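Local coordinates for glycosyl hydrolase family 2, TIM barrel domain protein (Faecalibacterium prausnitzii A2-165, PDB 6ED2), which probably hydrolyses beta-D-glucuronides, as a beta-glucuronidase of glycosyl hydrolase family 2 from a human gut bacterium, at residues 263-268 and 273-278; 216-219 and 224-227. One frame throughout, in Å; residues are numbered along the deposited sequence.

Contact 1 (263-268 and 273-278); sequences NARLWN and YLYDLV
Arg265 and Tyr273 meet because their torsions lay the arginine along one face of the tyrosine ring. In Arg265, CG stands beside the backbone N (chi1 -51°) and the chain bends at chi3, which brings the guanidinium over the CE1 rim of the ring; in Tyr273, CG is anti to the backbone N (chi1 -160°). The Arg265 CD methylene sits over one face of the Tyr273 ring, 3.8 Å from its centroid, in a CH-pi contact. Farther along, NH1 of Arg265 comes within 3.4 Å of Tyr273 CE1, with the two flat groups inclined at 27°. A long, partly aliphatic side chain suits this exposed place, since its methylenes cover the ring while its charged end stays at the surface. The phenol of Tyr273 is hydrogen-bonded to Asp244 on strand 238-244, which fixes the outer end of the ring.

Tyr275 is buried and reaches back toward the loop. Its OH accepts a nearly straight hydrogen bond from Arg265 N, 3.0 Å long, giving this amide an acceptor in a loop that forms no regular strand. One water bridges the segments, donating to Arg265 O at 2.8 Å and to Tyr273 O at 2.7 Å.

At the Trp267 end, Trp267 and Leu274 lie side by side, with Trp267 CD1 3.8 Å from Leu274 CD2. The Tyr273 carbonyl oxygen lies in the plane of the indole, at its edge, while NE1 bonds to the backbone of Asp368 in the TIM-barrel region. Between the two segments no direct backbone-to-backbone hydrogen bond forms; a tyrosine hydroxyl and a water do the bridging. The tyrosines thus serve as both apolar surface and polar tether, while Arg265 contributes side-chain methylenes and guanidinium face, and backbone N-H and C=O.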
loop_
_atom_site.group_PDB
_atom_site.type_symbol
_atom_site.label_atom_id
_atom_site.label_comp_id
_atom_site.label_asym_id
_atom_site.label_seq_id
_atom_site.Cartn_x
_atom_site.Cartn_y
_atom_site.Cartn_z
ATOM N N ASN A 263 -3.740 44.902 33.386
ATOM C CA ASN A 263 -2.740 44.403 32.440
ATOM C C ASN A 263 -2.950 42.918 32.157
ATOM O O ASN A 263 -2.000 42.139 32.088
ATOM C CB ASN A 263 -1.321 44.665 32.947
ATOM C CG ASN A 263 -1.071 46.128 33.230
ATOM O OD1 ASN A 263 -1.284 46.981 32.366
ATOM N ND2 ASN A 263 -0.617 46.432 34.440
ATOM N N ALA A 264 -4.217 42.527 32.040
ATOM C CA ALA A 264 -4.576 41.154 31.734
ATOM C C ALA A 264 -3.785 40.639 30.542
ATOM O O ALA A 264 -3.660 41.323 29.521
ATOM C CB ALA A 264 -6.073 41.069 31.440
ATOM N N ARG A 265 -3.243 39.433 30.682
ATOM C CA ARG A 265 -2.641 38.712 29.564
ATOM C C ARG A 265 -3.748 37.931 28.869
ATOM O O ARG A 265 -4.337 37.010 29.449
ATOM C CB ARG A 265 -1.518 37.798 30.043
ATOM C CG ARG A 265 -0.514 38.517 30.932
ATOM C CD ARG A 265 0.720 37.679 31.161
ATOM N NE ARG A 265 1.373 37.336 29.902
ATOM C CZ ARG A 265 2.532 36.689 29.817
ATOM N NH1 ARG A 265 3.168 36.315 30.923
ATOM N NH2 ARG A 265 3.054 36.414 28.628
ATOM N N LEU A 266 -4.042 38.315 27.637
ATOM C CA LEU A 266 -5.191 37.785 26.929
ATOM C C LEU A 266 -4.878 36.432 26.303
ATOM O O LEU A 266 -3.757 36.164 25.861
ATOM C CB LEU A 266 -5.636 38.770 25.849
ATOM C CG LEU A 266 -6.087 40.142 26.341
ATOM C CD1 LEU A 266 -6.693 40.941 25.182
ATOM C CD2 LEU A 266 -7.083 40.018 27.499
ATOM N N TRP A 267 -5.896 35.583 26.275
ATOM C CA TRP A 267 -5.851 34.325 25.552
ATOM C C TRP A 267 -6.048 34.588 24.062
ATOM O O TRP A 267 -6.991 35.276 23.666
ATOM C CB TRP A 267 -6.938 33.409 26.109
ATOM C CG TRP A 267 -6.952 32.009 25.626
ATOM C CD1 TRP A 267 -6.509 30.894 26.301
ATOM C CD2 TRP A 267 -7.514 31.537 24.396
ATOM N NE1 TRP A 267 -6.741 29.760 25.548
ATOM C CE2 TRP A 267 -7.351 30.130 24.373
ATOM C CE3 TRP A 267 -8.124 32.168 23.304
ATOM C CZ2 TRP A 267 -7.777 29.352 23.300
ATOM C CZ3 TRP A 267 -8.554 31.392 22.242
ATOM C CH2 TRP A 267 -8.382 29.998 22.246
ATOM N N ASN A 268 -5.154 34.046 23.236
ATOM C CA ASN A 268 -5.158 34.309 21.805
ATOM C C ASN A 268 -4.899 33.033 21.015
ATOM O O ASN A 268 -4.344 32.061 21.533
ATOM C CB ASN A 268 -4.108 35.351 21.444
ATOM C CG ASN A 268 -4.724 36.669 21.100
ATOM O OD1 ASN A 268 -5.486 36.777 20.120
ATOM N ND2 ASN A 268 -4.429 37.684 21.908
ATOM N N TYR A 273 -3.136 32.002 27.064
ATOM C CA TYR A 273 -2.714 32.297 28.422
ATOM C C TYR A 273 -3.859 31.964 29.355
ATOM O O TYR A 273 -4.986 32.413 29.141
ATOM C CB TYR A 273 -2.299 33.758 28.595
ATOM C CG TYR A 273 -1.441 33.946 29.812
ATOM C CD1 TYR A 273 -0.064 33.786 29.736
ATOM C CD2 TYR A 273 -2.005 34.244 31.053
ATOM C CE1 TYR A 273 0.734 33.941 30.844
ATOM C CE2 TYR A 273 -1.207 34.397 32.179
ATOM C CZ TYR A 273 0.165 34.250 32.062
ATOM O OH TYR A 273 0.984 34.412 33.159
ATOM N N LEU A 274 -3.572 31.177 30.383
ATOM C CA LEU A 274 -4.579 30.702 31.317
ATOM C C LEU A 274 -4.265 31.231 32.709
ATOM O O LEU A 274 -3.094 31.375 33.083
ATOM C CB LEU A 274 -4.645 29.163 31.324
ATOM C CG LEU A 274 -5.134 28.546 30.001
ATOM C CD1 LEU A 274 -5.111 27.024 30.048
ATOM C CD2 LEU A 274 -6.546 29.057 29.635
ATOM N N TYR A 275 -5.316 31.560 33.454
ATOM C CA TYR A 275 -5.231 31.957 34.849
ATOM C C TYR A 275 -5.849 30.870 35.708
ATOM O O TYR A 275 -6.704 30.109 35.260
ATOM C CB TYR A 275 -5.970 33.274 35.112
ATOM C CG TYR A 275 -5.261 34.517 34.630
ATOM C CD1 TYR A 275 -4.490 35.295 35.500
ATOM C CD2 TYR A 275 -5.398 34.943 33.315
ATOM C CE1 TYR A 275 -3.857 36.461 35.055
ATOM C CE2 TYR A 275 -4.781 36.095 32.864
ATOM C CZ TYR A 275 -4.007 36.850 33.732
ATOM O OH TYR A 275 -3.401 37.991 33.258
ATOM N N ASP A 276 -5.444 30.823 36.963
ATOM C CA ASP A 276 -5.959 29.823 37.888
ATOM C C ASP A 276 -7.107 30.431 38.680
ATOM O O ASP A 276 -6.949 31.489 39.301
ATOM C CB ASP A 276 -4.855 29.311 38.809
ATOM C CG ASP A 276 -3.797 28.526 38.057
ATOM O OD1 ASP A 276 -4.152 27.519 37.416
ATOM O OD2 ASP A 276 -2.618 28.928 38.084
ATOM N N LEU A 277 -8.255 29.768 38.642
ATOM C CA LEU A 277 -9.460 30.235 39.302
ATOM C C LEU A 277 -9.676 29.412 40.563
ATOM O O LEU A 277 -9.637 28.178 40.513
ATOM C CB LEU A 277 -10.663 30.112 38.359
ATOM C CG LEU A 277 -12.024 30.645 38.819
ATOM C CD1 LEU A 277 -11.971 32.155 39.017
ATOM C CD2 LEU A 277 -13.080 30.304 37.803
ATOM N N VAL A 278 -9.901 30.092 41.686
ATOM C CA VAL A 278 -10.144 29.439 42.970
ATOM C C VAL A 278 -11.504 29.889 43.486
ATOM O O VAL A 278 -11.687 31.065 43.824
ATOM C CB VAL A 278 -9.047 29.764 43.990
ATOM C CG1 VAL A 278 -9.319 29.058 45.321
ATOM C CG2 VAL A 278 -7.695 29.395 43.432
HETATM O O HOH W 1 -6.066 34.847 29.662
#

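Contact 2 (216-219 and 224-227); sequences RYRL and AEID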
loop_
_atom_site.group_PDB
_atom_site.type_symbol
_atom_site.label_atom_id
_atom_site.label_comp_id
_atom_site.label_asym_id
_atom_site.label_seq_id
_atom_site.Cartn_x
_atom_site.Cartn_y
_atom_site.Cartn_z
ATOM N N ARG A 216 -18.103 35.826 31.881
ATOM C CA ARG A 216 -18.208 36.715 30.724
ATOM C C ARG A 216 -16.996 37.625 30.756
ATOM O O ARG A 216 -16.536 38.013 31.832
ATOM C CB ARG A 216 -19.468 37.640 30.741
ATOM C CG ARG A 216 -20.808 36.950 30.655
ATOM C CD ARG A 216 -21.919 37.723 31.406
ATOM N NE ARG A 216 -23.001 36.806 31.825
ATOM C CZ ARG A 216 -23.423 36.628 33.084
ATOM N NH1 ARG A 216 -22.876 37.313 34.080
ATOM N NH2 ARG A 216 -24.398 35.768 33.352
ATOM N N TYR A 217 -16.511 38.016 29.587
ATOM C CA TYR A 217 -15.262 38.761 29.518
ATOM C C TYR A 217 -15.467 40.100 28.827
ATOM O O TYR A 217 -16.308 40.243 27.932
ATOM C CB TYR A 217 -14.169 37.934 28.797
ATOM C CG TYR A 217 -13.960 36.602 29.491
ATOM C CD1 TYR A 217 -13.006 36.464 30.494
ATOM C CD2 TYR A 217 -14.768 35.518 29.202
ATOM C CE1 TYR A 217 -12.832 35.271 31.149
ATOM C CE2 TYR A 217 -14.612 34.317 29.865
ATOM C CZ TYR A 217 -13.631 34.199 30.829
ATOM O OH TYR A 217 -13.475 33.013 31.490
ATOM N N ARG A 218 -14.672 41.073 29.259
ATOM C CA ARG A 218 -14.733 42.430 28.748
ATOM C C ARG A 218 -13.325 43.005 28.797
ATOM O O ARG A 218 -12.653 42.929 29.834
ATOM C CB ARG A 218 -15.716 43.252 29.589
ATOM C CG ARG A 218 -15.812 44.719 29.268
ATOM C CD ARG A 218 -16.982 45.353 30.061
ATOM N NE ARG A 218 -16.925 45.020 31.492
ATOM C CZ ARG A 218 -17.791 44.235 32.140
ATOM N NH1 ARG A 218 -17.638 43.997 33.445
ATOM N NH2 ARG A 218 -18.822 43.695 31.496
ATOM N N LEU A 219 -12.870 43.552 27.675
ATOM C CA LEU A 219 -11.570 44.203 27.621
ATOM C C LEU A 219 -11.719 45.689 27.935
ATOM O O LEU A 219 -12.685 46.329 27.514
ATOM C CB LEU A 219 -10.930 44.006 26.245
ATOM C CG LEU A 219 -10.903 42.561 25.733
ATOM C CD1 LEU A 219 -10.087 42.453 24.453
ATOM C CD2 LEU A 219 -10.384 41.597 26.790
ATOM N N ALA A 224 -8.728 43.911 31.839
ATOM C CA ALA A 224 -9.933 43.175 31.513
ATOM C C ALA A 224 -10.762 43.000 32.769
ATOM O O ALA A 224 -10.276 43.166 33.891
ATOM C CB ALA A 224 -9.603 41.816 30.892
ATOM N N GLU A 225 -12.026 42.668 32.562
ATOM C CA GLU A 225 -12.947 42.365 33.643
ATOM C C GLU A 225 -13.669 41.064 33.335
ATOM O O GLU A 225 -14.044 40.807 32.191
ATOM C CB GLU A 225 -13.973 43.488 33.843
ATOM C CG GLU A 225 -13.336 44.852 33.968
ATOM C CD GLU A 225 -14.306 45.908 34.436
ATOM O OE1 GLU A 225 -13.851 46.887 35.072
ATOM O OE2 GLU A 225 -15.517 45.763 34.156
ATOM N N ILE A 226 -13.854 40.247 34.364
ATOM C CA ILE A 226 -14.568 38.988 34.266
ATOM C C ILE A 226 -15.768 39.089 35.186
ATOM O O ILE A 226 -15.598 39.188 36.408
ATOM C CB ILE A 226 -13.691 37.786 34.673
ATOM C CG1 ILE A 226 -12.333 37.814 33.956
ATOM C CG2 ILE A 226 -14.450 36.498 34.414
ATOM C CD1 ILE A 226 -11.277 36.865 34.567
ATOM N N ASP A 227 -16.973 39.071 34.612
ATOM C CA ASP A 227 -18.189 38.919 35.397
ATOM C C ASP A 227 -18.439 37.431 35.601
ATOM O O ASP A 227 -18.417 36.649 34.643
ATOM C CB ASP A 227 -19.402 39.554 34.711
ATOM C CG ASP A 227 -19.250 41.068 34.490
ATOM O OD1 ASP A 227 -18.485 41.738 35.221
ATOM O OD2 ASP A 227 -19.912 41.583 33.564
#
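Arg218 is held by two acidic residues of the opposite strand, Glu225 and Asp227, in a salt-bridge network. It grips Glu225 side-on, NE and NH1 both donating to OE2; NH1 lies 2.9 Å from Glu225 OE2, at the anti lone pair of that oxygen. Asp227 is met end-on: Arg218 NH1 reaches OD1 at 3.0 Å and NH2 reaches OD2 at 3.2 Å. A bend at chi3 (50°) swings the guanidinium over to strand 223-232, between the two acids. Asp227 OD1 also bonds to Thr258 on strand 256-262. Replacing Asp227 by an alanine would probably leave one end of the guanidinium without its mate and Thr258 without this partner.

Backbone bonds join the hydrogen-bonded pairs Arg216–Asp227 and Arg218–Glu225; the shortest runs from Glu225 N to Arg218 O, 2.8 Å, its return bond being weak.

Apolar packing occupies the other face. Tyr217 CD1 lies 3.8 Å from Ile226 CG1, and both bulky side chains touch Ile295 of the other sheet. Leu219 CD2 approaches Ala224 CB, whose small size lets Ala264 and Ile297 close in. This is an antiparallel beta hairpin with one polar and one apolar face, within the immunoglobulin-like beta-sandwich domain known from family 2.

Both contacts belong to the small beta domain beside the TIM barrel, and each is partly buried, but they use different elements. Contact 2 joins neighbouring strands of the three-stranded sheet, where backbone pairing sets the register. Contact 1 joins the connection leaving that sheet to the residues leading into strand 275-283 of the four-stranded sheet and to Tyr275 on it, with side chains and a water doing the tying. Ion pairs dominate the outer face of contact 2, whereas an arginine stem over a tyrosine marks the exposed part of contact 1. The two meet on their apolar sides: Leu266 CD2 lies 3.7 Å from Leu219 CD2, and Ala264 packs on Ala224.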